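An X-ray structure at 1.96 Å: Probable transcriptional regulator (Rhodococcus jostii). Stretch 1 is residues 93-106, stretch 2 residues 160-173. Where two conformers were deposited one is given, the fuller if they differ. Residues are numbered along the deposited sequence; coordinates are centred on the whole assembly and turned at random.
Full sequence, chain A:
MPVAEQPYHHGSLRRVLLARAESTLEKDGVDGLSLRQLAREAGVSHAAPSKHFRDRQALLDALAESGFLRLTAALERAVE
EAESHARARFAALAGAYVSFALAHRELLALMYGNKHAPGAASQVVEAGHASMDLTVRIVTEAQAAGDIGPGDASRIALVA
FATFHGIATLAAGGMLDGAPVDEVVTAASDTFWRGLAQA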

# COMPACT_ATOMS: atom_id res chain seq x y z
N LEU A 93 -9.64 -2.85 -8.02
CA LEU A 93 -8.39 -2.21 -7.58
C LEU A 93 -8.68 -1.04 -6.66
O LEU A 93 -7.97 -0.86 -5.68
CB LEU A 93 -7.57 -1.70 -8.76
CG LEU A 93 -6.80 -2.76 -9.55
CD1 LEU A 93 -6.27 -2.11 -10.81
CD2 LEU A 93 -5.64 -3.39 -8.77
N ALA A 94 -9.69 -0.24 -6.99
CA ALA A 94 -9.99 0.94 -6.17
C ALA A 94 -10.40 0.55 -4.77
O ALA A 94 -9.87 1.07 -3.81
CB ALA A 94 -11.09 1.77 -6.82
N GLY A 95 -11.38 -0.35 -4.68
CA GLY A 95 -11.85 -0.87 -3.40
C GLY A 95 -10.74 -1.50 -2.58
O GLY A 95 -10.66 -1.26 -1.37
N ALA A 96 -9.88 -2.29 -3.22
CA ALA A 96 -8.73 -2.89 -2.52
C ALA A 96 -7.72 -1.86 -2.03
O ALA A 96 -7.14 -2.01 -0.94
CB ALA A 96 -8.01 -3.91 -3.41
N TYR A 97 -7.46 -0.83 -2.82
CA TYR A 97 -6.56 0.23 -2.35
C TYR A 97 -7.07 0.93 -1.08
O TYR A 97 -6.33 1.13 -0.11
CB TYR A 97 -6.28 1.29 -3.43
CG TYR A 97 -5.36 2.35 -2.86
CD1 TYR A 97 -3.98 2.08 -2.74
CD2 TYR A 97 -5.85 3.55 -2.34
CE1 TYR A 97 -3.13 2.99 -2.18
CE2 TYR A 97 -4.98 4.48 -1.76
CZ TYR A 97 -3.62 4.20 -1.70
OH TYR A 97 -2.71 5.06 -1.14
N VAL A 98 -8.33 1.36 -1.12
CA VAL A 98 -8.92 2.09 0.00
C VAL A 98 -8.95 1.20 1.25
O VAL A 98 -8.57 1.64 2.33
CB VAL A 98 -10.29 2.71 -0.38
CG1 VAL A 98 -10.93 3.46 0.82
CG2 VAL A 98 -10.12 3.70 -1.56
N SER A 99 -9.36 -0.06 1.10
CA SER A 99 -9.32 -1.00 2.24
C SER A 99 -7.93 -1.18 2.83
O SER A 99 -7.79 -1.24 4.07
CB SER A 99 -9.86 -2.37 1.84
OG SER A 99 -11.21 -2.22 1.52
N PHE A 100 -6.93 -1.29 1.96
CA PHE A 100 -5.55 -1.41 2.43
C PHE A 100 -5.12 -0.20 3.26
O PHE A 100 -4.53 -0.33 4.35
CB PHE A 100 -4.56 -1.59 1.26
CG PHE A 100 -3.16 -1.91 1.69
CD1 PHE A 100 -2.74 -3.24 1.78
CD2 PHE A 100 -2.26 -0.89 2.05
CE1 PHE A 100 -1.43 -3.54 2.19
CE2 PHE A 100 -0.97 -1.18 2.47
CZ PHE A 100 -0.55 -2.51 2.55
N ALA A 101 -5.37 0.98 2.70
CA ALA A 101 -5.03 2.25 3.31
C ALA A 101 -5.67 2.38 4.69
O ALA A 101 -5.00 2.79 5.66
CB ALA A 101 -5.48 3.38 2.40
N LEU A 102 -6.95 2.02 4.81
CA LEU A 102 -7.64 2.19 6.07
C LEU A 102 -7.27 1.12 7.10
O LEU A 102 -7.30 1.37 8.31
CB LEU A 102 -9.16 2.35 5.84
CG LEU A 102 -9.56 3.58 4.96
CD1 LEU A 102 -11.08 3.64 4.72
CD2 LEU A 102 -9.05 4.96 5.54
N ALA A 103 -6.85 -0.05 6.62
CA ALA A 103 -6.36 -1.09 7.52
C ALA A 103 -4.92 -0.91 7.96
O ALA A 103 -4.50 -1.56 8.92
CB ALA A 103 -6.53 -2.47 6.92
N HIS A 104 -4.15 -0.08 7.26
CA HIS A 104 -2.72 0.06 7.54
C HIS A 104 -2.32 1.53 7.47
O HIS A 104 -1.42 1.92 6.72
CB HIS A 104 -1.91 -0.72 6.50
CG HIS A 104 -2.30 -2.16 6.40
ND1 HIS A 104 -1.85 -3.11 7.29
CD2 HIS A 104 -3.07 -2.81 5.50
CE1 HIS A 104 -2.33 -4.30 6.94
NE2 HIS A 104 -3.07 -4.14 5.86
N ARG A 105 -2.99 2.35 8.27
CA ARG A 105 -2.84 3.81 8.17
C ARG A 105 -1.44 4.32 8.49
O ARG A 105 -0.89 5.12 7.73
CB ARG A 105 -3.88 4.50 9.04
CG ARG A 105 -5.28 4.10 8.68
CD ARG A 105 -6.34 4.92 9.38
NE ARG A 105 -7.64 4.27 9.27
CZ ARG A 105 -8.77 4.82 9.70
NH1 ARG A 105 -8.74 6.02 10.27
NH2 ARG A 105 -9.91 4.17 9.58
N GLU A 106 -0.87 3.89 9.62
CA GLU A 106 0.50 4.31 9.98
C GLU A 106 1.56 3.67 9.05
O GLU A 106 2.55 4.31 8.71
CB GLU A 106 0.83 4.01 11.45
CG GLU A 106 -0.02 4.76 12.48
CD GLU A 106 0.23 6.26 12.46
OE1 GLU A 106 1.22 6.72 11.86
OE2 GLU A 106 -0.57 7.00 13.05
N ALA A 160 -6.30 8.07 -11.21
CA ALA A 160 -6.96 7.05 -10.38
C ALA A 160 -6.36 6.98 -8.96
O ALA A 160 -7.10 6.92 -7.97
CB ALA A 160 -6.91 5.66 -11.06
N PHE A 161 -5.03 6.97 -8.87
CA PHE A 161 -4.34 6.94 -7.58
C PHE A 161 -4.69 8.15 -6.72
O PHE A 161 -5.01 7.99 -5.55
CB PHE A 161 -2.83 6.83 -7.79
CG PHE A 161 -2.01 6.90 -6.52
CD1 PHE A 161 -2.38 6.21 -5.36
CD2 PHE A 161 -0.80 7.58 -6.52
CE1 PHE A 161 -1.59 6.25 -4.21
CE2 PHE A 161 0.00 7.64 -5.39
CZ PHE A 161 -0.38 6.98 -4.22
N ALA A 162 -4.69 9.34 -7.32
CA ALA A 162 -5.02 10.57 -6.60
C ALA A 162 -6.46 10.50 -6.11
O ALA A 162 -6.75 10.90 -4.96
CB ALA A 162 -4.86 11.78 -7.50
N THR A 163 -7.35 10.02 -6.97
CA THR A 163 -8.75 9.88 -6.60
C THR A 163 -8.93 8.98 -5.38
O THR A 163 -9.57 9.40 -4.40
CB THR A 163 -9.60 9.34 -7.75
OG1 THR A 163 -9.49 10.25 -8.86
CG2 THR A 163 -11.09 9.19 -7.30
N PHE A 164 -8.38 7.78 -5.43
CA PHE A 164 -8.63 6.83 -4.34
C PHE A 164 -7.75 7.05 -3.11
O PHE A 164 -8.19 6.80 -1.98
CB PHE A 164 -8.72 5.37 -4.88
CG PHE A 164 -9.83 5.23 -5.86
CD1 PHE A 164 -11.16 5.22 -5.43
CD2 PHE A 164 -9.58 5.25 -7.23
CE1 PHE A 164 -12.21 5.19 -6.34
CE2 PHE A 164 -10.64 5.20 -8.16
CZ PHE A 164 -11.95 5.16 -7.69
N HIS A 165 -6.53 7.57 -3.31
CA HIS A 165 -5.80 8.07 -2.15
C HIS A 165 -6.50 9.28 -1.51
O HIS A 165 -6.44 9.45 -0.29
CB HIS A 165 -4.34 8.41 -2.48
CG HIS A 165 -3.51 8.67 -1.26
ND1 HIS A 165 -3.22 7.68 -0.34
CD2 HIS A 165 -2.93 9.80 -0.79
CE1 HIS A 165 -2.51 8.19 0.64
NE2 HIS A 165 -2.30 9.47 0.39
N GLY A 166 -7.10 10.14 -2.32
CA GLY A 166 -7.91 11.25 -1.80
C GLY A 166 -9.09 10.77 -0.95
O GLY A 166 -9.30 11.27 0.13
N ILE A 167 -9.84 9.78 -1.44
CA ILE A 167 -10.91 9.15 -0.65
C ILE A 167 -10.38 8.57 0.69
O ILE A 167 -10.95 8.87 1.77
CB ILE A 167 -11.74 8.10 -1.47
CG1 ILE A 167 -12.51 8.79 -2.61
CG2 ILE A 167 -12.79 7.40 -0.54
CD1 ILE A 167 -13.27 7.78 -3.57
N ALA A 168 -9.32 7.78 0.64
CA ALA A 168 -8.73 7.21 1.86
C ALA A 168 -8.27 8.31 2.85
O ALA A 168 -8.48 8.20 4.08
CB ALA A 168 -7.58 6.25 1.52
N THR A 169 -7.69 9.39 2.32
CA THR A 169 -7.27 10.53 3.11
C THR A 169 -8.47 11.24 3.79
O THR A 169 -8.43 11.53 5.02
CB THR A 169 -6.45 11.52 2.23
OG1 THR A 169 -5.29 10.85 1.71
CG2 THR A 169 -5.99 12.74 3.04
N LEU A 170 -9.55 11.45 3.04
CA LEU A 170 -10.75 12.05 3.60
C LEU A 170 -11.31 11.15 4.70
O LEU A 170 -11.73 11.65 5.76
CB LEU A 170 -11.84 12.33 2.53
CG LEU A 170 -11.59 13.41 1.45
CD1 LEU A 170 -12.89 13.87 0.73
CD2 LEU A 170 -10.87 14.61 2.02
N ALA A 171 -11.32 9.85 4.45
CA ALA A 171 -11.89 8.90 5.39
C ALA A 171 -11.06 8.89 6.68
O ALA A 171 -11.61 9.02 7.78
CB ALA A 171 -12.00 7.48 4.75
N ALA A 172 -9.74 8.85 6.55
CA ALA A 172 -8.86 8.85 7.73
C ALA A 172 -8.99 10.16 8.52
O ALA A 172 -8.72 10.18 9.74
CB ALA A 172 -7.41 8.61 7.33
N GLY A 173 -9.40 11.23 7.84
CA GLY A 173 -9.46 12.55 8.44
C GLY A 173 -10.84 12.93 8.96
O GLY A 173 -11.04 14.04 9.43

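The methyl of Ala 94 sits almost exactly on the axis of the Phe 164 ring: its CB lies 3.5 Å from the centroid of the six ring carbons of Phe 164 and only 5° off the ring normal. That geometry defines a CH-pi contact, in which weakly polarised methyl hydrogens meet the electron-rich face.

The two segments are helical, residues 93-103 and 160-172, and run in broadly the same direction, with axes inclined at 36° and 9.2 Å apart at closest approach. The backbones come near at Val 98 and Ala 168, whose CA atoms are 5.5 Å apart. Ala 101 CB meets Ala 168 CB at 3.7 Å, while Val 98 CG2 packs 4.0 Å from Phe 164 CB.

Tyr 97 supplies the polar link. Tyr 97 OH stands 2.8 Å from His 165 ND1, a hydrogen bond in which either group could be the donor; the same hydroxyl is also hydrogen-bonded elsewhere in the structure. Beside it, Phe 161 directs its ring edge toward the face of Tyr 97 in an offset edge-to-face pair, with planes at 90° and centroids 5.8 Å apart. The carbon contact from Tyr 97 CZ to Phe 161 CE1 is 3.8 Å.

Toward the C-terminal ends, Leu 102 leaves its backbone sideways, yet its m,t rotamer brings the methyls close: CD1 of Leu 102 lies 3.9 Å from CB of Ala 171, and CD2 of Leu 102 is 4.4 Å from CB of Ala 172. Arg 105 NE donates to Leu 102 O at 3.1 Å with an angle of 164°. Arg 105 NH1 lies 3.8 Å from Ala 172 CA, a van der Waals contact at the periphery. Altogether the contact buries 520 Å², summed over both sides.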